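D-methionine-binding lipoprotein MetQ (Escherichia coli, PDB 4YAH) binds methionine as the substrate-binding component of an ATP-driven D-methionine permease. Local coordinates at residues Val48-Ala53 / Leu59-Val64; Leu142-Leu147 / Phe219-Glu224; Leu148-Lys151 / Lys156-Asp159. One frame throughout, in Å; residues are numbered along the deposited sequence.

In the fold
From the N terminus, contact 1 closes first: edge strand 60-66 of the six-stranded sheet follows helix 41-57 and returns along it, five residues (four helical) separating the segments. Contact 2 opens later, on helix 139-151, and shuts a loop of 71 intervening residues when the chain reaches 219-224, at the edge of the five-stranded sheet. Contact 3 is nested inside that loop, closing a four-residue loop between the end of the same helix and the short strand 156-157. Contacts 2 and 3 have centres about 10 Å apart and touch through the salt bridge between K151 and D222. Contact 1 lies on the opposite side of the chain's centre, about 31 Å from contact 2 between centres.

Contact 1: Val48-Ala53 / Leu59-Val64; sequences VAQKVA and LDVELV
Q50 reaches from helix 41-57 to the backbone of strand 60-66, where its NE2 donates to V61 O at 2.7 Å. The bond is nearly straight, 172° at the hydrogen, and the acceptor lies in the plane of the Q50 amide; seen from the V61 carbonyl, the donor is tilted out of plane. These elements form the second half of a beta-alpha-beta unit that starts at strand 32-38, and the short helix and strand segments run nearly antiparallel, 166° between their directions. With CG anti to the backbone N (chi1 176°) and the chain extended beyond it, Q50 spans the gap between the two axes, 7.8 Å at their closest. The same NE2 also donates to a water that takes the N-H of L63, so one amide nitrogen serves two successive inward-facing residues of the strand. A second water donates to Q50 O and L59 O and accepts from V61 N, joining the two backbones at three points. Near the turn, L59 N donates to A53 O at 3.2 Å.

Packing fills in around these bonds. V61 also meets I33 and V35 of strand 32-38, while A53 touches A249 of helix 241-250. L63 lies across the amide of Q50, its CG 3.8 Å from NE2. Nearer the turn, the CB of A53 rests 3.8 Å from CG2 of V61.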
loop_
_atom_site.group_PDB
_atom_site.type_symbol
_atom_site.label_atom_id
_atom_site.label_comp_id
_atom_site.label_asym_id
_atom_site.label_seq_id
_atom_site.Cartn_x
_atom_site.Cartn_y
_atom_site.Cartn_z
ATOM N N VAL A 48 -11.118 13.513 2.963
ATOM C CA VAL A 48 -12.168 13.438 3.966
ATOM C C VAL A 48 -11.558 13.714 5.352
ATOM O O VAL A 48 -12.157 14.415 6.172
ATOM C CB VAL A 48 -12.872 12.077 3.923
ATOM C CG1 VAL A 48 -13.911 11.953 5.014
ATOM C CG2 VAL A 48 -13.522 11.890 2.556
ATOM N N ALA A 49 -10.360 13.186 5.597
ATOM C CA ALA A 49 -9.669 13.427 6.877
ATOM C C ALA A 49 -9.356 14.905 7.049
ATOM O O ALA A 49 -9.485 15.465 8.132
ATOM C CB ALA A 49 -8.393 12.620 6.960
ATOM N N GLN A 50 -8.924 15.523 5.958
ATOM C CA GLN A 50 -8.680 16.957 5.906
ATOM C C GLN A 50 -9.927 17.722 6.324
ATOM O O GLN A 50 -9.861 18.680 7.093
ATOM C CB GLN A 50 -8.247 17.332 4.489
ATOM C CG GLN A 50 -8.025 18.796 4.215
ATOM C CD GLN A 50 -7.699 19.020 2.740
ATOM O OE1 GLN A 50 -8.460 18.604 1.871
ATOM N NE2 GLN A 50 -6.549 19.618 2.459
ATOM N N LYS A 51 -11.070 17.276 5.822
ATOM C CA LYS A 51 -12.338 17.915 6.115
ATOM C C LYS A 51 -12.711 17.749 7.585
ATOM O O LYS A 51 -13.103 18.717 8.240
ATOM C CB LYS A 51 -13.430 17.329 5.224
ATOM C CG LYS A 51 -14.813 17.914 5.422
ATOM C CD LYS A 51 -15.874 16.829 5.256
ATOM C CE LYS A 51 -17.260 17.346 5.577
ATOM N NZ LYS A 51 -18.279 16.266 5.556
ATOM N N VAL A 52 -12.610 16.520 8.092
ATOM C CA VAL A 52 -12.883 16.249 9.507
ATOM C C VAL A 52 -11.990 17.119 10.376
ATOM O O VAL A 52 -12.452 17.699 11.355
ATOM C CB VAL A 52 -12.673 14.755 9.864
ATOM C CG1 VAL A 52 -12.786 14.511 11.383
ATOM C CG2 VAL A 52 -13.683 13.898 9.141
ATOM N N ALA A 53 -10.717 17.238 10.013
ATOM C CA ALA A 53 -9.788 18.019 10.825
ATOM C C ALA A 53 -10.213 19.479 10.881
ATOM O O ALA A 53 -10.105 20.122 11.934
ATOM C CB ALA A 53 -8.385 17.902 10.292
ATOM N N LEU A 59 -8.335 22.805 12.139
ATOM C CA LEU A 59 -6.945 22.570 11.758
ATOM C C LEU A 59 -6.801 22.686 10.242
ATOM O O LEU A 59 -7.619 22.145 9.500
ATOM C CB LEU A 59 -6.481 21.183 12.219
ATOM C CG LEU A 59 -5.061 20.772 11.827
ATOM C CD1 LEU A 59 -4.047 21.644 12.555
ATOM C CD2 LEU A 59 -4.840 19.297 12.125
ATOM N N ASP A 60 -5.757 23.371 9.792
ATOM C CA ASP A 60 -5.506 23.542 8.368
ATOM C C ASP A 60 -4.547 22.461 7.883
ATOM O O ASP A 60 -3.330 22.588 8.014
ATOM C CB ASP A 60 -4.942 24.939 8.092
ATOM C CG ASP A 60 -4.749 25.216 6.611
ATOM O OD1 ASP A 60 -5.287 24.452 5.774
ATOM O OD2 ASP A 60 -4.067 26.214 6.285
ATOM N N VAL A 61 -5.109 21.383 7.343
ATOM C CA VAL A 61 -4.318 20.311 6.748
ATOM C C VAL A 61 -4.103 20.536 5.247
ATOM O O VAL A 61 -5.059 20.707 4.494
ATOM C CB VAL A 61 -4.996 18.955 6.956
ATOM C CG1 VAL A 61 -4.201 17.835 6.273
ATOM C CG2 VAL A 61 -5.156 18.671 8.456
ATOM N N GLU A 62 -2.839 20.532 4.839
ATOM C CA GLU A 62 -2.464 20.603 3.437
ATOM C C GLU A 62 -2.025 19.227 2.971
ATOM O O GLU A 62 -1.094 18.659 3.543
ATOM C CB GLU A 62 -1.334 21.612 3.227
ATOM C CG GLU A 62 -0.938 21.742 1.782
ATOM C CD GLU A 62 0.181 22.739 1.571
ATOM O OE1 GLU A 62 0.470 23.517 2.504
ATOM O OE2 GLU A 62 0.779 22.747 0.475
ATOM N N LEU A 63 -2.673 18.698 1.933
ATOM C CA LEU A 63 -2.253 17.429 1.354
ATOM C C LEU A 63 -1.197 17.682 0.288
ATOM O O LEU A 63 -1.374 18.531 -0.593
ATOM C CB LEU A 63 -3.449 16.684 0.771
ATOM C CG LEU A 63 -4.565 16.397 1.778
ATOM C CD1 LEU A 63 -5.736 15.724 1.088
ATOM C CD2 LEU A 63 -4.063 15.547 2.965
ATOM N N VAL A 64 -0.067 17.004 0.422
ATOM C CA VAL A 64 0.977 17.023 -0.581
ATOM C C VAL A 64 0.934 15.679 -1.265
ATOM O O VAL A 64 1.071 14.660 -0.598
ATOM C CB VAL A 64 2.354 17.265 0.040
ATOM C CG1 VAL A 64 3.442 17.303 -1.015
ATOM C CG2 VAL A 64 2.355 18.580 0.833
HETATM O O HOH W 1 -4.506 20.374 0.328
HETATM O O HOH W 2 -7.980 20.809 7.274
#

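Contact 2: Leu142-Leu147 / Phe219-Glu224; sequences LGRSLL and FVEDKE. With MET (methionine), chain B.
The methionine-binding pocket, set between the two lobes of this periplasmic-binding-protein fold, includes R144 of helix 139-151, and E221 just after strand 219-220 grips the NE and NH2 edge of that arginine. The grip is a side-on, bidentate salt bridge. R144 NE donates to E221 OE2 at 2.9 Å and R144 NH2 to E221 OE1 at 2.7 Å, both bonds nearly straight. Both oxygens use their syn lone pairs, and the guanidinium and carboxylate planes are only 16° apart, geometry that should resist rotation of the arginine head.

R144 is stretched from CG to NE, and a chi1 of 177° sets its CG beside the carbonyl carbon, carrying the guanidinium away from the helix toward the ligand. There NH1 donates to OXT of the bound methionine at 2.8 Å, a more bent bond than the two to E221. The ligand carboxylate carbon lies at the guanidinium edge, so one guanidinium meets two carboxylates edge-on, whose negative charges probably stabilise its positive one. E221 acts from the second shell: its OE1 also accepts from I114 N, which anchors the carboxylate to the neighbouring backbone. Y227 adds a cation-pi contact to R144. On the helix side, a water bridges R144 O and E221 OE2, 2.7 Å from the latter.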
loop_
_atom_site.group_PDB
_atom_site.type_symbol
_atom_site.label_atom_id
_atom_site.label_comp_id
_atom_site.label_asym_id
_atom_site.label_seq_id
_atom_site.Cartn_x
_atom_site.Cartn_y
_atom_site.Cartn_z
ATOM N N LEU A 142 7.334 -6.996 -2.491
ATOM C CA LEU A 142 7.768 -8.159 -3.246
ATOM C C LEU A 142 7.515 -9.433 -2.433
ATOM O O LEU A 142 6.916 -10.397 -2.928
ATOM C CB LEU A 142 9.246 -8.056 -3.609
ATOM C CG LEU A 142 9.857 -9.339 -4.202
ATOM C CD1 LEU A 142 9.129 -9.715 -5.466
ATOM C CD2 LEU A 142 11.330 -9.146 -4.462
ATOM N N GLY A 143 7.978 -9.439 -1.186
ATOM C CA GLY A 143 7.848 -10.612 -0.340
ATOM C C GLY A 143 6.392 -10.949 -0.174
ATOM O O GLY A 143 5.972 -12.090 -0.306
ATOM N N ARG A 144 5.611 -9.915 0.086
ATOM C CA ARG A 144 4.177 -10.039 0.237
ATOM C C ARG A 144 3.499 -10.681 -0.978
ATOM O O ARG A 144 2.606 -11.519 -0.838
ATOM C CB ARG A 144 3.615 -8.652 0.483
ATOM C CG ARG A 144 2.130 -8.565 0.598
ATOM C CD ARG A 144 1.727 -7.124 0.704
ATOM N NE ARG A 144 0.331 -6.968 1.077
ATOM C CZ ARG A 144 -0.287 -5.801 1.184
ATOM N NH1 ARG A 144 0.358 -4.665 0.903
ATOM N NH2 ARG A 144 -1.556 -5.765 1.550
ATOM N N SER A 145 3.909 -10.242 -2.165
ATOM C CA SER A 145 3.382 -10.772 -3.419
ATOM C C SER A 145 3.753 -12.218 -3.613
ATOM O O SER A 145 2.922 -13.024 -4.031
ATOM C CB SER A 145 3.888 -9.941 -4.588
ATOM O OG SER A 145 3.401 -8.611 -4.452
ATOM N N LEU A 146 4.994 -12.563 -3.310
ATOM C CA LEU A 146 5.411 -13.958 -3.437
ATOM C C LEU A 146 4.656 -14.848 -2.452
ATOM O O LEU A 146 4.277 -15.975 -2.790
ATOM C CB LEU A 146 6.915 -14.080 -3.236
ATOM C CG LEU A 146 7.770 -13.419 -4.312
ATOM C CD1 LEU A 146 9.203 -13.583 -3.954
ATOM C CD2 LEU A 146 7.512 -14.019 -5.682
ATOM N N LEU A 147 4.410 -14.354 -1.238
ATOM C CA LEU A 147 3.620 -15.122 -0.281
ATOM C C LEU A 147 2.200 -15.347 -0.808
ATOM O O LEU A 147 1.627 -16.408 -0.593
ATOM C CB LEU A 147 3.595 -14.417 1.076
ATOM C CG LEU A 147 4.946 -14.481 1.776
ATOM C CD1 LEU A 147 4.949 -13.493 2.940
ATOM C CD2 LEU A 147 5.271 -15.890 2.244
ATOM N N PHE A 219 -7.439 -13.282 -7.380
ATOM C CA PHE A 219 -7.225 -13.821 -6.046
ATOM C C PHE A 219 -6.827 -12.645 -5.184
ATOM O O PHE A 219 -6.350 -11.645 -5.707
ATOM C CB PHE A 219 -6.160 -14.916 -6.021
ATOM C CG PHE A 219 -4.877 -14.546 -6.707
ATOM C CD1 PHE A 219 -4.618 -14.961 -8.006
ATOM C CD2 PHE A 219 -3.926 -13.777 -6.057
ATOM C CE1 PHE A 219 -3.432 -14.620 -8.634
ATOM C CE2 PHE A 219 -2.745 -13.438 -6.680
ATOM C CZ PHE A 219 -2.491 -13.867 -7.964
ATOM N N VAL A 220 -7.058 -12.785 -3.885
ATOM C CA VAL A 220 -6.892 -11.693 -2.935
ATOM C C VAL A 220 -6.313 -12.238 -1.641
ATOM O O VAL A 220 -6.675 -13.317 -1.177
ATOM C CB VAL A 220 -8.236 -10.989 -2.640
ATOM C CG1 VAL A 220 -8.000 -9.707 -1.825
ATOM C CG2 VAL A 220 -8.964 -10.689 -3.921
ATOM N N GLU A 221 -5.377 -11.483 -1.100
ATOM C CA GLU A 221 -4.818 -11.687 0.225
ATOM C C GLU A 221 -5.892 -11.709 1.315
ATOM O O GLU A 221 -6.894 -11.002 1.182
ATOM C CB GLU A 221 -3.824 -10.556 0.453
ATOM C CG GLU A 221 -2.909 -10.644 1.643
ATOM C CD GLU A 221 -2.020 -9.401 1.699
ATOM O OE1 GLU A 221 -2.586 -8.285 1.776
ATOM O OE2 GLU A 221 -0.778 -9.540 1.622
ATOM N N ASP A 222 -5.683 -12.496 2.382
ATOM C CA ASP A 222 -6.580 -12.472 3.555
ATOM C C ASP A 222 -6.610 -11.095 4.207
ATOM O O ASP A 222 -5.601 -10.415 4.235
ATOM C CB ASP A 222 -6.148 -13.491 4.623
ATOM C CG ASP A 222 -6.275 -14.927 4.167
ATOM O OD1 ASP A 222 -5.546 -15.776 4.734
ATOM O OD2 ASP A 222 -7.097 -15.210 3.265
ATOM N N LYS A 223 -7.760 -10.700 4.753
ATOM C CA LYS A 223 -7.868 -9.440 5.503
ATOM C C LYS A 223 -6.877 -9.390 6.668
ATOM O O LYS A 223 -6.324 -8.331 6.980
ATOM C CB LYS A 223 -9.285 -9.240 6.044
ATOM C CG LYS A 223 -10.337 -8.979 4.979
ATOM C CD LYS A 223 -11.732 -8.889 5.593
ATOM C CE LYS A 223 -12.824 -9.048 4.541
ATOM N NZ LYS A 223 -12.761 -7.993 3.488
ATOM N N GLU A 224 -6.676 -10.528 7.321
ATOM C CA GLU A 224 -5.720 -10.621 8.417
ATOM C C GLU A 224 -4.298 -10.716 7.896
ATOM O O GLU A 224 -3.876 -11.730 7.350
ATOM C CB GLU A 224 -6.020 -11.834 9.312
ATOM C CG GLU A 224 -5.034 -11.979 10.465
ATOM C CD GLU A 224 -5.029 -10.751 11.361
ATOM O OE1 GLU A 224 -6.107 -10.422 11.894
ATOM O OE2 GLU A 224 -3.960 -10.106 11.516
HETATM N N MET B . -1.163 1.111 0.417
HETATM C CA MET B . -0.113 0.123 0.171
HETATM C C MET B . -0.616 -1.248 0.557
HETATM O O MET B . -1.146 -1.389 1.664
HETATM C CB MET B . 1.150 0.458 0.971
HETATM C CG MET B . 2.356 -0.405 0.635
HETATM S SD MET B . 3.834 -0.007 1.592
HETATM C CE MET B . 4.327 1.527 0.808
HETATM O OXT MET B . -0.472 -2.212 -0.222
HETATM O O HOH W 3 0.564 -11.807 1.120
#

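Contact 3: Leu148-Lys151 / Lys156-Asp159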
loop_
_atom_site.group_PDB
_atom_site.type_symbol
_atom_site.label_atom_id
_atom_site.label_comp_id
_atom_site.label_asym_id
_atom_site.label_seq_id
_atom_site.Cartn_x
_atom_site.Cartn_y
_atom_site.Cartn_z
ATOM N N LEU A 148 1.655 -14.359 -1.523
ATOM C CA LEU A 148 0.314 -14.496 -2.082
ATOM C C LEU A 148 0.306 -15.537 -3.209
ATOM O O LEU A 148 -0.612 -16.368 -3.290
ATOM C CB LEU A 148 -0.210 -13.138 -2.567
ATOM C CG LEU A 148 -1.619 -13.133 -3.174
ATOM C CD1 LEU A 148 -2.640 -13.775 -2.256
ATOM C CD2 LEU A 148 -2.054 -11.717 -3.494
ATOM N N LEU A 149 1.333 -15.507 -4.057
ATOM C CA LEU A 149 1.459 -16.471 -5.145
ATOM C C LEU A 149 1.619 -17.885 -4.586
ATOM O O LEU A 149 1.171 -18.858 -5.205
ATOM C CB LEU A 149 2.645 -16.111 -6.034
ATOM C CG LEU A 149 2.455 -14.802 -6.810
ATOM C CD1 LEU A 149 3.711 -14.439 -7.590
ATOM C CD2 LEU A 149 1.261 -14.840 -7.741
ATOM N N GLN A 150 2.255 -17.993 -3.423
ATOM C CA GLN A 150 2.395 -19.291 -2.759
ATOM C C GLN A 150 1.044 -19.732 -2.191
ATOM O O GLN A 150 0.652 -20.897 -2.310
ATOM C CB GLN A 150 3.455 -19.229 -1.648
ATOM C CG GLN A 150 3.553 -20.528 -0.826
ATOM C CD GLN A 150 4.682 -20.488 0.192
ATOM O OE1 GLN A 150 5.660 -21.220 0.068
ATOM N NE2 GLN A 150 4.548 -19.631 1.197
ATOM N N LYS A 151 0.338 -18.794 -1.566
ATOM C CA LYS A 151 -0.967 -19.076 -0.987
ATOM C C LYS A 151 -1.936 -19.662 -2.014
ATOM O O LYS A 151 -2.713 -20.566 -1.689
ATOM C CB LYS A 151 -1.545 -17.806 -0.377
ATOM C CG LYS A 151 -2.960 -17.904 0.157
ATOM C CD LYS A 151 -3.436 -16.519 0.576
ATOM C CE LYS A 151 -4.951 -16.421 0.676
ATOM N NZ LYS A 151 -5.474 -17.159 1.854
ATOM N N LYS A 156 6.095 -22.475 -4.602
ATOM C CA LYS A 156 6.427 -22.780 -3.223
ATOM C C LYS A 156 7.748 -22.120 -2.887
ATOM O O LYS A 156 8.674 -22.102 -3.705
ATOM C CB LYS A 156 6.495 -24.293 -2.980
ATOM C CG LYS A 156 6.711 -24.652 -1.508
ATOM C CD LYS A 156 6.604 -26.151 -1.266
ATOM C CE LYS A 156 7.435 -26.577 -0.061
ATOM N NZ LYS A 156 7.365 -25.606 1.078
ATOM N N LEU A 157 7.809 -21.569 -1.685
ATOM C CA LEU A 157 8.991 -20.890 -1.186
ATOM C C LEU A 157 9.730 -21.714 -0.137
ATOM O O LEU A 157 9.138 -22.555 0.552
ATOM C CB LEU A 157 8.616 -19.553 -0.568
ATOM C CG LEU A 157 7.848 -18.585 -1.462
ATOM C CD1 LEU A 157 7.358 -17.455 -0.597
ATOM C CD2 LEU A 157 8.736 -18.092 -2.588
ATOM N N LYS A 158 11.021 -21.431 -0.015
ATOM C CA LYS A 158 11.860 -22.006 1.035
ATOM C C LYS A 158 11.283 -21.747 2.416
ATOM O O LYS A 158 10.580 -20.765 2.644
ATOM C CB LYS A 158 13.270 -21.420 0.981
ATOM C CG LYS A 158 14.152 -21.966 -0.110
ATOM C CD LYS A 158 15.576 -21.440 0.040
ATOM C CE LYS A 158 16.415 -21.761 -1.188
ATOM N NZ LYS A 158 17.845 -21.389 -1.007
ATOM N N ASP A 159 11.606 -22.620 3.357
ATOM C CA ASP A 159 11.212 -22.388 4.735
ATOM C C ASP A 159 12.005 -21.229 5.324
ATOM O O ASP A 159 13.112 -20.913 4.864
ATOM C CB ASP A 159 11.404 -23.658 5.561
ATOM C CG ASP A 159 10.604 -24.830 5.014
ATOM O OD1 ASP A 159 9.517 -24.602 4.434
ATOM O OD2 ASP A 159 11.066 -25.981 5.160
HETATM O O HOH W 4 6.822 -22.779 1.972
#
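Q150 and L157 meet through a side-chain oxygen and a backbone N-H. L157 N donates to OE1 of Q150 at 2.8 Å, with 163° at the hydrogen. The donor stands above the plane of the amide carbonyl, so the bond does not follow a lone pair. At Q150 a chi1 of 175° and an extended chain beyond CG carry the amide from the helix across to the strand backbone. The two CA atoms closest across the contact are those of Q150 and K156, 5.4 Å apart.

L157 also meets this amide through its side chain. Its CB lies 3.5 Å from Q150 OE1, on the same oxygen that takes the N-H, while its CD1 reaches the other end of the amide, 4.0 Å from NE2. The leucine thus slants across the carboxamide, with apolar carbon against both its oxygen and its nitrogen.

In the fold, this contact ties the C-terminal end of helix 139-151 to strand 156-157, one half of a small two-stranded antiparallel sheet completed by strand 170-172. L157 also touches V170 of that strand and P165 of a loop, and K156 pairs through its backbone with V171 and E172. Were Q150 replaced by an alanine, L157 N would probably lose its side-chain acceptor, the bridging water one of its partners, and a gap would open beside the leucine.

K156 directs its CB away from the helix, yet its CG comes within 3.9 Å of Q150 OE1. A bend at its last torsion (chi4 40°) turns NZ toward a water, to which it makes a weak hydrogen bond. That water donates to Q150 OE1 and to L157 O, 2.7 Å from each.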